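Long-range contacts in fluvirucin B1 DH domain from module 1 (Actinomadura vulgaris, PDB 6OBV), which probably dehydrates the beta-hydroxyacyl chain made by module 1 to an alpha,beta-unsaturated thioester during assembly of the fluvirucin B1 polyketide: residues A[55-60]-A[112-117]; A[63-68]-A[214-219]; A[74-79]-A[106-111]; A[210-215]-A[224-229]. All blocks are in the same frame, centred on the assembly; numbering follows the deposited sequence.

Contact 1. Residues A[55-60]-A[112-117]; sequences TGRIST and DEPVQL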
loop_
_atom_site.group_PDB
_atom_site.type_symbol
_atom_site.label_atom_id
_atom_site.label_comp_id
_atom_site.label_asym_id
_atom_site.label_seq_id
_atom_site.Cartn_x
_atom_site.Cartn_y
_atom_site.Cartn_z
ATOM N N THR A 55 3.588 3.001 4.199
ATOM C CA THR A 55 3.272 4.311 3.663
ATOM C C THR A 55 3.045 5.287 4.804
ATOM O O THR A 55 2.588 4.902 5.882
ATOM C CB THR A 55 2.019 4.272 2.800
ATOM O OG1 THR A 55 0.889 4.007 3.658
ATOM C CG2 THR A 55 2.150 3.192 1.739
ATOM N N GLY A 56 3.346 6.555 4.547
ATOM C CA GLY A 56 3.084 7.576 5.531
ATOM C C GLY A 56 3.125 8.943 4.901
ATOM O O GLY A 56 3.183 9.085 3.676
ATOM N N ARG A 57 3.066 9.957 5.756
ATOM C CA ARG A 57 3.085 11.338 5.299
ATOM C C ARG A 57 3.687 12.201 6.400
ATOM O O ARG A 57 3.528 11.909 7.588
ATOM C CB ARG A 57 1.678 11.817 4.910
ATOM C CG ARG A 57 1.104 12.874 5.818
ATOM C CD ARG A 57 -0.298 13.274 5.418
ATOM N NE ARG A 57 -0.343 13.965 4.135
ATOM C CZ ARG A 57 -1.466 14.382 3.550
ATOM N NH1 ARG A 57 -2.641 14.175 4.138
ATOM N NH2 ARG A 57 -1.420 15.003 2.374
ATOM N N ILE A 58 4.415 13.251 5.997
ATOM C CA ILE A 58 4.996 14.190 6.948
ATOM C C ILE A 58 4.818 15.608 6.420
ATOM O O ILE A 58 4.574 15.832 5.232
ATOM C CB ILE A 58 6.491 13.895 7.229
ATOM C CG1 ILE A 58 7.298 13.973 5.947
ATOM C CG2 ILE A 58 6.676 12.518 7.892
ATOM C CD1 ILE A 58 8.751 13.602 6.130
ATOM N N SER A 59 4.946 16.571 7.327
ATOM C CA SER A 59 4.840 17.990 6.994
ATOM C C SER A 59 5.336 18.770 8.197
ATOM O O SER A 59 5.278 18.278 9.322
ATOM C CB SER A 59 3.407 18.392 6.652
ATOM O OG SER A 59 2.751 18.945 7.775
ATOM N N THR A 60 5.818 19.996 7.959
ATOM C CA THR A 60 6.254 20.811 9.094
ATOM C C THR A 60 5.117 21.052 10.078
ATOM O O THR A 60 5.368 21.363 11.247
ATOM C CB THR A 60 6.832 22.157 8.628
ATOM O OG1 THR A 60 5.815 22.911 7.961
ATOM C CG2 THR A 60 8.005 21.957 7.664
ATOM N N ASP A 112 5.520 24.184 4.165
ATOM C CA ASP A 112 4.618 23.288 4.884
ATOM C C ASP A 112 3.899 22.304 3.958
ATOM O O ASP A 112 2.891 21.707 4.357
ATOM C CB ASP A 112 3.596 24.096 5.691
ATOM C CG ASP A 112 2.677 24.925 4.814
ATOM O OD1 ASP A 112 2.952 25.060 3.600
ATOM O OD2 ASP A 112 1.667 25.435 5.339
ATOM N N GLU A 113 4.383 22.133 2.738
ATOM C CA GLU A 113 3.784 21.165 1.843
ATOM C C GLU A 113 3.977 19.757 2.399
ATOM O O GLU A 113 5.081 19.415 2.835
ATOM C CB GLU A 113 4.412 21.278 0.463
ATOM C CG GLU A 113 3.567 22.037 -0.534
ATOM C CD GLU A 113 4.030 21.790 -1.949
ATOM O OE1 GLU A 113 3.508 20.844 -2.588
ATOM O OE2 GLU A 113 4.931 22.529 -2.407
ATOM N N PRO A 114 2.944 18.921 2.409
ATOM C CA PRO A 114 3.113 17.551 2.896
ATOM C C PRO A 114 3.926 16.698 1.935
ATOM O O PRO A 114 3.971 16.938 0.727
ATOM C CB PRO A 114 1.677 17.040 3.008
ATOM C CG PRO A 114 0.947 17.812 2.018
ATOM C CD PRO A 114 1.557 19.192 2.022
ATOM N N VAL A 115 4.567 15.679 2.496
ATOM C CA VAL A 115 5.389 14.737 1.748
ATOM C C VAL A 115 4.830 13.337 1.946
ATOM O O VAL A 115 4.634 12.894 3.086
ATOM C CB VAL A 115 6.856 14.806 2.198
ATOM C CG1 VAL A 115 7.703 13.824 1.422
ATOM C CG2 VAL A 115 7.388 16.241 2.077
ATOM N N GLN A 116 4.572 12.644 0.836
ATOM C CA GLN A 116 4.193 11.238 0.883
ATOM C C GLN A 116 5.441 10.368 0.988
ATOM O O GLN A 116 6.407 10.575 0.251
ATOM C CB GLN A 116 3.404 10.856 -0.370
ATOM C CG GLN A 116 2.026 11.454 -0.436
ATOM C CD GLN A 116 1.242 10.910 -1.612
ATOM O OE1 GLN A 116 1.820 10.551 -2.659
ATOM N NE2 GLN A 116 -0.079 10.821 -1.446
ATOM N N LEU A 117 5.428 9.400 1.907
ATOM C CA LEU A 117 6.565 8.507 2.124
ATOM C C LEU A 117 6.178 7.088 1.746
ATOM O O LEU A 117 5.052 6.667 2.010
ATOM C CB LEU A 117 7.011 8.514 3.589
ATOM C CG LEU A 117 7.527 9.803 4.215
ATOM C CD1 LEU A 117 7.984 9.510 5.670
ATOM C CD2 LEU A 117 8.670 10.358 3.388
HETATM O O HOH W 1 6.256 20.490 4.875
#
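Strands 55-58 and 115-117 run antiparallel, their axes 4.5 Å apart at closest and their directions 156° apart, with Gly56-Leu117 and Ile58-Val115 as hydrogen-bonded pairs on either side of the non-hydrogen-bonded pair Arg57-Gln116. Four N-H...O bonds join them, the shortest from Val115 N to Ile58 O at 2.7 Å. On the Ile58 face, CG1 lies alongside the valine, 3.9 Å from Val115 CB, while CG2 meets Leu117 CD1 at 4.0 Å, the leucine crossing at about a right angle. A chi1 of 60° turns the two Ile58 branches to these separate partners. The strands are neighbours in the N-terminal hotdog of the double-hotdog dehydratase fold, and His63 and Phe77 also pack on Ile58. On the other face, Arg57 bends at chi3 and runs beside Pro114, with NH2 3.7 Å from Pro114 CG; its NE is buried here without a polar partner in the model. Beyond Ile58 the regular strand pairing ends although the chains stay close, and a water links the backbones: it accepts from Thr60 N at 3.2 Å and donates to Glu113 O at 2.6 Å. At the far end, Thr55 OG1 is hydrogen-bonded to Leu30 O and Gln32 NE2 of the second subunit.

Contact 2. Residues A[63-68]-A[214-219]; sequences HPWLAD and EREAAE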
loop_
_atom_site.group_PDB
_atom_site.type_symbol
_atom_site.label_atom_id
_atom_site.label_comp_id
_atom_site.label_asym_id
_atom_site.label_seq_id
_atom_site.Cartn_x
_atom_site.Cartn_y
_atom_site.Cartn_z
ATOM N N HIS A 63 5.038 17.478 11.916
ATOM C CA HIS A 63 6.393 17.157 12.363
ATOM C C HIS A 63 7.190 18.456 12.407
ATOM O O HIS A 63 8.006 18.730 11.516
ATOM C CB HIS A 63 7.032 16.139 11.420
ATOM C CG HIS A 63 6.291 14.836 11.344
ATOM N ND1 HIS A 63 5.110 14.684 10.645
ATOM C CD2 HIS A 63 6.562 13.627 11.891
ATOM C CE1 HIS A 63 4.688 13.438 10.763
ATOM N NE2 HIS A 63 5.554 12.774 11.514
ATOM N N PRO A 64 6.960 19.300 13.416
ATOM C CA PRO A 64 7.586 20.638 13.410
ATOM C C PRO A 64 9.106 20.610 13.474
ATOM O O PRO A 64 9.749 21.603 13.112
ATOM C CB PRO A 64 6.986 21.316 14.650
ATOM C CG PRO A 64 6.526 20.179 15.530
ATOM C CD PRO A 64 6.108 19.080 14.599
ATOM N N TRP A 65 9.705 19.509 13.921
ATOM C CA TRP A 65 11.157 19.433 13.955
ATOM C C TRP A 65 11.766 19.440 12.553
ATOM O O TRP A 65 12.942 19.796 12.402
ATOM C CB TRP A 65 11.590 18.183 14.730
ATOM C CG TRP A 65 10.991 16.890 14.218
ATOM C CD1 TRP A 65 9.845 16.294 14.654
ATOM C CD2 TRP A 65 11.529 16.026 13.193
ATOM N NE1 TRP A 65 9.630 15.117 13.962
ATOM C CE2 TRP A 65 10.654 14.927 13.070
ATOM C CE3 TRP A 65 12.665 16.076 12.377
ATOM C CZ2 TRP A 65 10.868 13.891 12.148
ATOM C CZ3 TRP A 65 12.888 15.035 11.462
ATOM C CH2 TRP A 65 11.987 13.965 11.350
ATOM N N LEU A 66 10.986 19.075 11.529
ATOM C CA LEU A 66 11.469 19.137 10.147
ATOM C C LEU A 66 12.070 20.492 9.820
ATOM O O LEU A 66 13.103 20.577 9.146
ATOM C CB LEU A 66 10.333 18.852 9.171
ATOM C CG LEU A 66 9.857 17.415 9.023
ATOM C CD1 LEU A 66 8.563 17.436 8.221
ATOM C CD2 LEU A 66 10.919 16.559 8.346
ATOM N N ALA A 67 11.443 21.565 10.302
ATOM C CA ALA A 67 11.845 22.916 9.939
ATOM C C ALA A 67 13.229 23.274 10.433
ATOM O O ALA A 67 13.749 24.319 10.039
ATOM C CB ALA A 67 10.847 23.937 10.488
ATOM N N ASP A 68 13.836 22.441 11.267
ATOM C CA ASP A 68 15.018 22.819 12.021
ATOM C C ASP A 68 16.270 22.074 11.590
ATOM O O ASP A 68 17.268 22.089 12.320
ATOM C CB ASP A 68 14.764 22.578 13.504
ATOM C CG ASP A 68 13.916 23.647 14.121
ATOM O OD1 ASP A 68 13.676 24.668 13.449
ATOM O OD2 ASP A 68 13.495 23.470 15.281
ATOM N N GLU A 214 12.049 19.867 24.794
ATOM C CA GLU A 214 10.826 19.325 25.377
ATOM C C GLU A 214 9.804 18.965 24.299
ATOM O O GLU A 214 9.123 17.937 24.409
ATOM C CB GLU A 214 10.255 20.302 26.404
ATOM C CG GLU A 214 10.865 20.081 27.802
ATOM C CD GLU A 214 10.455 21.123 28.833
ATOM O OE1 GLU A 214 11.087 22.204 28.858
ATOM O OE2 GLU A 214 9.521 20.856 29.633
ATOM N N ARG A 215 9.724 19.755 23.218
ATOM C CA ARG A 215 8.719 19.474 22.189
ATOM C C ARG A 215 8.945 18.111 21.544
ATOM O O ARG A 215 7.989 17.362 21.310
ATOM C CB ARG A 215 8.703 20.566 21.114
ATOM C CG ARG A 215 7.429 20.555 20.242
ATOM C CD ARG A 215 7.480 21.612 19.138
ATOM N NE ARG A 215 8.714 21.459 18.372
ATOM C CZ ARG A 215 9.154 22.312 17.453
ATOM N NH1 ARG A 215 8.464 23.409 17.163
ATOM N NH2 ARG A 215 10.296 22.060 16.823
ATOM N N GLU A 216 10.200 17.770 21.258
ATOM C CA GLU A 216 10.522 16.479 20.659
ATOM C C GLU A 216 10.563 15.362 21.699
ATOM O O GLU A 216 10.270 14.202 21.371
ATOM C CB GLU A 216 11.866 16.561 19.925
ATOM C CG GLU A 216 11.790 17.281 18.579
ATOM C CD GLU A 216 11.504 18.754 18.722
ATOM O OE1 GLU A 216 12.139 19.374 19.594
ATOM O OE2 GLU A 216 10.636 19.281 17.979
ATOM N N ALA A 217 10.930 15.687 22.946
ATOM C CA ALA A 217 10.901 14.692 24.014
ATOM C C ALA A 217 9.500 14.141 24.234
ATOM O O ALA A 217 9.345 12.969 24.590
ATOM C CB ALA A 217 11.433 15.296 25.315
ATOM N N ALA A 218 8.468 14.969 24.026
ATOM C CA ALA A 218 7.098 14.519 24.237
ATOM C C ALA A 218 6.675 13.464 23.221
ATOM O O ALA A 218 5.840 12.610 23.532
ATOM C CB ALA A 218 6.139 15.705 24.173
ATOM N N GLU A 219 7.207 13.518 22.005
ATOM C CA GLU A 219 6.834 12.570 20.967
ATOM C C GLU A 219 7.914 11.520 20.727
ATOM O O GLU A 219 7.814 10.750 19.772
ATOM C CB GLU A 219 6.495 13.313 19.660
ATOM C CG GLU A 219 7.556 14.323 19.188
ATOM C CD GLU A 219 7.670 14.453 17.655
ATOM O OE1 GLU A 219 6.954 13.743 16.905
ATOM O OE2 GLU A 219 8.507 15.261 17.193
#
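Glu216 OE2, lying 3.6 Å from Trp65 CB, is held by two nitrogens of one arginine: Arg215 NE at 2.9 Å and Arg215 NH2 at 3.0 Å. The grip is side-on, with OE2 close to the guanidinium plane and the two donors arriving from opposite faces of the carboxylate plane. This pair of hydrogen bonds fixes the rotation of the guanidinium and lays one of its faces over Pro64, whose CB is 3.6 Å from Arg215 NH1. At the edge of the same group Asp68 OD2 stands 3.8 Å from Arg215 NH2, a long salt bridge that extends the network; the two planes are 27° apart. Asp68 OD2 also accepts from Ala192 N, which probably holds it more firmly. Glu219 bends at chi2 (147°) and crosses the indole at about a right angle, bringing OE2 to 3.1 Å from Trp65 CD1. The angle at Trp65 NE1 is too poor for a bond to that oxygen, which is instead hydrogen-bonded to His226 NE2. The contact thus sets the 3-10 turn 64-67, just ahead of strand 69-71, against helix 214-218, with His226, edge-to-face with Trp65, leading into helix 227-232 beside them.

Contact 3. Residues A[74-79]-A[106-111]; sequences TVLFPG and PLVIEG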
loop_
_atom_site.group_PDB
_atom_site.type_symbol
_atom_site.label_atom_id
_atom_site.label_comp_id
_atom_site.label_asym_id
_atom_site.label_seq_id
_atom_site.Cartn_x
_atom_site.Cartn_y
_atom_site.Cartn_z
ATOM N N THR A 74 17.610 25.996 3.023
ATOM C CA THR A 74 17.001 24.795 2.467
ATOM C C THR A 74 16.709 23.810 3.588
ATOM O O THR A 74 17.634 23.348 4.264
ATOM C CB THR A 74 17.925 24.139 1.445
ATOM O OG1 THR A 74 18.157 25.040 0.366
ATOM C CG2 THR A 74 17.288 22.865 0.889
ATOM N N VAL A 75 15.437 23.474 3.769
ATOM C CA VAL A 75 15.047 22.445 4.724
ATOM C C VAL A 75 15.283 21.084 4.079
ATOM O O VAL A 75 14.767 20.809 2.988
ATOM C CB VAL A 75 13.580 22.615 5.149
ATOM C CG1 VAL A 75 13.191 21.555 6.163
ATOM C CG2 VAL A 75 13.360 24.007 5.708
ATOM N N LEU A 76 16.070 20.237 4.753
ATOM C CA LEU A 76 16.422 18.900 4.287
ATOM C C LEU A 76 15.975 17.870 5.307
ATOM O O LEU A 76 16.282 18.001 6.501
ATOM C CB LEU A 76 17.932 18.749 4.091
ATOM C CG LEU A 76 18.475 19.558 2.926
ATOM C CD1 LEU A 76 19.995 19.545 2.955
ATOM C CD2 LEU A 76 17.926 18.984 1.631
ATOM N N PHE A 77 15.283 16.843 4.837
ATOM C CA PHE A 77 14.973 15.717 5.700
ATOM C C PHE A 77 16.283 15.101 6.190
ATOM O O PHE A 77 17.201 14.900 5.388
ATOM C CB PHE A 77 14.127 14.695 4.940
ATOM C CG PHE A 77 13.546 13.599 5.808
ATOM C CD1 PHE A 77 12.451 13.848 6.633
ATOM C CD2 PHE A 77 14.077 12.313 5.768
ATOM C CE1 PHE A 77 11.914 12.838 7.422
ATOM C CE2 PHE A 77 13.545 11.288 6.545
ATOM C CZ PHE A 77 12.454 11.548 7.368
ATOM N N PRO A 78 16.427 14.821 7.483
ATOM C CA PRO A 78 17.726 14.333 7.982
ATOM C C PRO A 78 17.971 12.895 7.558
ATOM O O PRO A 78 17.061 12.065 7.572
ATOM C CB PRO A 78 17.599 14.455 9.510
ATOM C CG PRO A 78 16.109 14.381 9.789
ATOM C CD PRO A 78 15.391 14.904 8.540
ATOM N N GLY A 79 19.216 12.603 7.166
ATOM C CA GLY A 79 19.579 11.229 6.844
ATOM C C GLY A 79 19.209 10.252 7.943
ATOM O O GLY A 79 18.847 9.096 7.666
ATOM N N PRO A 106 19.041 13.824 -1.793
ATOM C CA PRO A 106 18.471 14.598 -0.694
ATOM C C PRO A 106 16.978 14.798 -0.910
ATOM O O PRO A 106 16.488 14.815 -2.044
ATOM C CB PRO A 106 19.244 15.920 -0.750
ATOM C CG PRO A 106 19.982 15.894 -2.059
ATOM C CD PRO A 106 20.196 14.485 -2.414
ATOM N N LEU A 107 16.254 14.891 0.206
ATOM C CA LEU A 107 14.820 15.170 0.232
ATOM C C LEU A 107 14.652 16.576 0.784
ATOM O O LEU A 107 14.863 16.805 1.982
ATOM C CB LEU A 107 14.070 14.151 1.093
ATOM C CG LEU A 107 12.629 14.506 1.480
ATOM C CD1 LEU A 107 11.748 14.834 0.246
ATOM C CD2 LEU A 107 12.018 13.392 2.309
ATOM N N VAL A 108 14.328 17.521 -0.101
ATOM C CA VAL A 108 14.041 18.896 0.286
ATOM C C VAL A 108 12.589 18.976 0.739
ATOM O O VAL A 108 11.686 18.465 0.059
ATOM C CB VAL A 108 14.301 19.857 -0.889
ATOM C CG1 VAL A 108 13.661 21.199 -0.637
ATOM C CG2 VAL A 108 15.787 20.031 -1.146
ATOM N N ILE A 109 12.354 19.626 1.877
ATOM C CA ILE A 109 11.004 19.917 2.349
ATOM C C ILE A 109 10.674 21.348 1.976
ATOM O O ILE A 109 11.279 22.283 2.510
ATOM C CB ILE A 109 10.866 19.738 3.869
ATOM C CG1 ILE A 109 11.469 18.415 4.351
ATOM C CG2 ILE A 109 9.394 19.893 4.244
ATOM C CD1 ILE A 109 10.670 17.187 3.989
ATOM N N GLU A 110 9.692 21.536 1.102
ATOM C CA GLU A 110 9.364 22.866 0.596
ATOM C C GLU A 110 8.248 23.467 1.449
ATOM O O GLU A 110 7.066 23.201 1.222
ATOM C CB GLU A 110 8.970 22.792 -0.875
ATOM C CG GLU A 110 9.142 24.109 -1.619
ATOM C CD GLU A 110 10.545 24.697 -1.463
ATOM O OE1 GLU A 110 11.529 24.012 -1.833
ATOM O OE2 GLU A 110 10.654 25.849 -0.974
ATOM N N GLY A 111 8.624 24.292 2.424
ATOM C CA GLY A 111 7.618 24.958 3.244
ATOM C C GLY A 111 6.829 23.949 4.059
ATOM O O GLY A 111 7.376 22.968 4.580
HETATM O O HOH W 2 13.430 24.103 1.649
HETATM O O HOH W 3 17.532 14.354 2.483
#
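Val75 and Phe77 each make one backbone hydrogen bond to segment 106-111, Ile109 N to Val75 O at 2.9 Å and Phe77 N to Leu107 O at 2.9 Å, and between them Leu76 and Val108 form a single bridge with CA atoms 4.7 Å apart. The end-to-end directions of the touching parts differ by 104°, so the chains meet briefly and then diverge. Two waters continue the polar link where direct bonding stops. One accepts from Val75 N and donates to Ile109 O; the other accepts from Leu107 N at 2.7 Å and donates to Phe77 O. His69 and Pro78 have the spacing of the first and last residues of the HxxxGxxxxP signature of dehydratases, and His69 is joined to Leu76 by hydrogen bonds, which puts this bridge within that signature, in the N-terminal hotdog.

The apolar contacts divide into two groups. In one, Val108 CG2 is shared by two methyls, Leu76 CD2 at 3.7 Å and Thr74 CG2 at 3.8 Å. In the other, Val75 CG1, anti to the backbone N (chi1 -179°), reaches Ile109 CB at 3.7 Å, and Leu107 CD2 sits 3.6 Å from Phe77 CB, touching the root of the aromatic side chain. From there the phenyl ring leads away from segment 106-111. Pro78 CD covers one face of it, and it meets Phe82 of helix 79-92 edge-to-face; Leu107 packs on the same Phe82.

Contact 4. Residues A[210-215]-A[224-229]; sequences VELDER and GIHPAL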
loop_
_atom_site.group_PDB
_atom_site.type_symbol
_atom_site.label_atom_id
_atom_site.label_comp_id
_atom_site.label_asym_id
_atom_site.label_seq_id
_atom_site.Cartn_x
_atom_site.Cartn_y
_atom_site.Cartn_z
ATOM N N VAL A 210 23.510 13.984 24.754
ATOM C CA VAL A 210 22.614 14.640 23.809
ATOM C C VAL A 210 21.185 14.485 24.321
ATOM O O VAL A 210 20.793 13.388 24.736
ATOM C CB VAL A 210 22.751 14.025 22.403
ATOM C CG1 VAL A 210 21.958 14.826 21.408
ATOM C CG2 VAL A 210 24.200 13.937 21.998
ATOM N N GLU A 211 20.410 15.578 24.306
ATOM C CA GLU A 211 19.050 15.580 24.837
ATOM C C GLU A 211 18.111 16.317 23.889
ATOM O O GLU A 211 18.464 17.377 23.361
ATOM C CB GLU A 211 18.966 16.251 26.218
ATOM C CG GLU A 211 20.066 15.881 27.224
ATOM C CD GLU A 211 20.224 16.915 28.337
ATOM O OE1 GLU A 211 19.315 17.757 28.514
ATOM O OE2 GLU A 211 21.260 16.888 29.031
ATOM N N LEU A 212 16.904 15.772 23.700
ATOM C CA LEU A 212 15.893 16.459 22.910
ATOM C C LEU A 212 15.329 17.657 23.671
ATOM O O LEU A 212 15.253 17.655 24.898
ATOM C CB LEU A 212 14.742 15.518 22.569
ATOM C CG LEU A 212 15.043 14.312 21.700
ATOM C CD1 LEU A 212 13.800 13.453 21.588
ATOM C CD2 LEU A 212 15.476 14.801 20.336
ATOM N N ASP A 213 14.936 18.690 22.921
ATOM C CA ASP A 213 14.058 19.727 23.448
ATOM C C ASP A 213 12.767 19.105 23.968
ATOM O O ASP A 213 12.396 17.983 23.608
ATOM C CB ASP A 213 13.700 20.740 22.364
ATOM C CG ASP A 213 14.650 21.900 22.298
ATOM O OD1 ASP A 213 15.752 21.836 22.897
ATOM O OD2 ASP A 213 14.278 22.882 21.621
ATOM N N GLU A 214 12.049 19.867 24.794
ATOM C CA GLU A 214 10.826 19.325 25.377
ATOM C C GLU A 214 9.804 18.965 24.299
ATOM O O GLU A 214 9.123 17.937 24.409
ATOM C CB GLU A 214 10.255 20.302 26.404
ATOM C CG GLU A 214 10.865 20.081 27.802
ATOM C CD GLU A 214 10.455 21.123 28.833
ATOM O OE1 GLU A 214 11.087 22.204 28.858
ATOM O OE2 GLU A 214 9.521 20.856 29.633
ATOM N N ARG A 215 9.724 19.755 23.218
ATOM C CA ARG A 215 8.719 19.474 22.189
ATOM C C ARG A 215 8.945 18.111 21.544
ATOM O O ARG A 215 7.989 17.362 21.310
ATOM C CB ARG A 215 8.703 20.566 21.114
ATOM C CG ARG A 215 7.429 20.555 20.242
ATOM C CD ARG A 215 7.480 21.612 19.138
ATOM N NE ARG A 215 8.714 21.459 18.372
ATOM C CZ ARG A 215 9.154 22.312 17.453
ATOM N NH1 ARG A 215 8.464 23.409 17.163
ATOM N NH2 ARG A 215 10.296 22.060 16.823
ATOM N N GLY A 224 11.475 4.792 16.960
ATOM C CA GLY A 224 12.567 3.896 17.277
ATOM C C GLY A 224 13.677 4.678 17.957
ATOM O O GLY A 224 14.075 4.363 19.077
ATOM N N ILE A 225 14.183 5.707 17.278
ATOM C CA ILE A 225 14.970 6.762 17.908
ATOM C C ILE A 225 14.661 8.054 17.162
ATOM O O ILE A 225 14.760 8.102 15.927
ATOM C CB ILE A 225 16.484 6.448 17.935
ATOM C CG1 ILE A 225 17.186 7.497 18.821
ATOM C CG2 ILE A 225 17.070 6.372 16.495
ATOM C CD1 ILE A 225 18.631 7.213 19.252
ATOM N N HIS A 226 14.233 9.092 17.896
ATOM C CA HIS A 226 13.828 10.333 17.251
ATOM C C HIS A 226 14.910 10.772 16.264
ATOM O O HIS A 226 16.089 10.841 16.638
ATOM C CB HIS A 226 13.571 11.440 18.281
ATOM C CG HIS A 226 12.780 12.598 17.741
ATOM N ND1 HIS A 226 13.185 13.336 16.647
ATOM C CD2 HIS A 226 11.600 13.131 18.134
ATOM C CE1 HIS A 226 12.294 14.280 16.398
ATOM N NE2 HIS A 226 11.319 14.173 17.281
ATOM N N PRO A 227 14.568 11.005 14.998
ATOM C CA PRO A 227 15.594 11.438 14.032
ATOM C C PRO A 227 16.393 12.652 14.496
ATOM O O PRO A 227 17.577 12.765 14.153
ATOM C CB PRO A 227 14.778 11.728 12.763
ATOM C CG PRO A 227 13.591 10.798 12.871
ATOM C CD PRO A 227 13.273 10.717 14.351
ATOM N N ALA A 228 15.796 13.554 15.282
ATOM C CA ALA A 228 16.563 14.693 15.772
ATOM C C ALA A 228 17.530 14.289 16.867
ATOM O O ALA A 228 18.586 14.917 17.016
ATOM C CB ALA A 228 15.639 15.800 16.287
ATOM N N LEU A 229 17.195 13.254 17.645
ATOM C CA LEU A 229 18.129 12.765 18.655
ATOM C C LEU A 229 19.292 12.020 18.018
ATOM O O LEU A 229 20.440 12.192 18.432
ATOM C CB LEU A 229 17.413 11.865 19.661
ATOM C CG LEU A 229 18.286 11.317 20.791
ATOM C CD1 LEU A 229 18.984 12.431 21.553
ATOM C CD2 LEU A 229 17.450 10.463 21.761
#
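Leu212 carries most of this contact by spreading its two methyls over the start of helix 227-232. CD2 sits closest, 3.5 Å from Leu229 N and 3.6 Å from Leu229 CB, with Ala228 CB farther off at 4.2 Å. The other methyl, CD1, lies 3.9 Å from His226 CB and approaches the imidazole obliquely. Two residues back along the chain, Val210 meets the far end of Leu229: Leu229 CD1 is 3.8 Å from Val210 CG1 and equally near Val210 O. Leu229 can reach both because its CG is trans to the backbone N (chi1 -179°), carrying CD1 toward Val210 while Leu229 CB stays against Leu212 CD2. All the contacts between the segments are therefore apolar or carbon-to-backbone.

In the next shell, His226 is the N-cap of the helix. Its ND1 accepts from Ala228 N at 3.0 Å with an N-H...N angle of 160°, and the donor lies near the ring plane. The opposite nitrogen, NE2, is hydrogen-bonded to Glu219 OE2, so the ring is pinned at two points and its rotation is set. Segment 226-229 reads His-Pro-Ala-Leu, the opening of the HPALLD signature of polyketide synthase dehydratases. Outward from this helix start, Gly224 N and Ile225 N bond to Glu84 of helix 79-92. On the other side, strand 205-211 pairs through Val210 with Val265 of strand 264-271, and Leu229 packs on that same Val265, so helix 227-232 sits against these two strands.

Overall arrangement
Contacts 2 and 4 share the chain at Glu214 and Arg215, and both use helix 214-218, whose Ala217 packs on Leu212; yet contact 4 is buried and apolar, whereas contact 2, partly buried, rests on charged groups and proline and indole surfaces. Contacts 1 and 3 both lie in the N-terminal half and depend on backbone hydrogen bonds extended by water, but contact 1 is regular strand pairing near the second subunit and contact 3 a single bridge between segments that soon diverge. Segment 63-68 lies between the others: Leu66 touches both Ser59 of contact 1 and Phe77 of contact 3, while Trp65 packs on Pro78 and His226. Contacts 1 and 4 do not touch, their nearest atoms being about 7 Å apart.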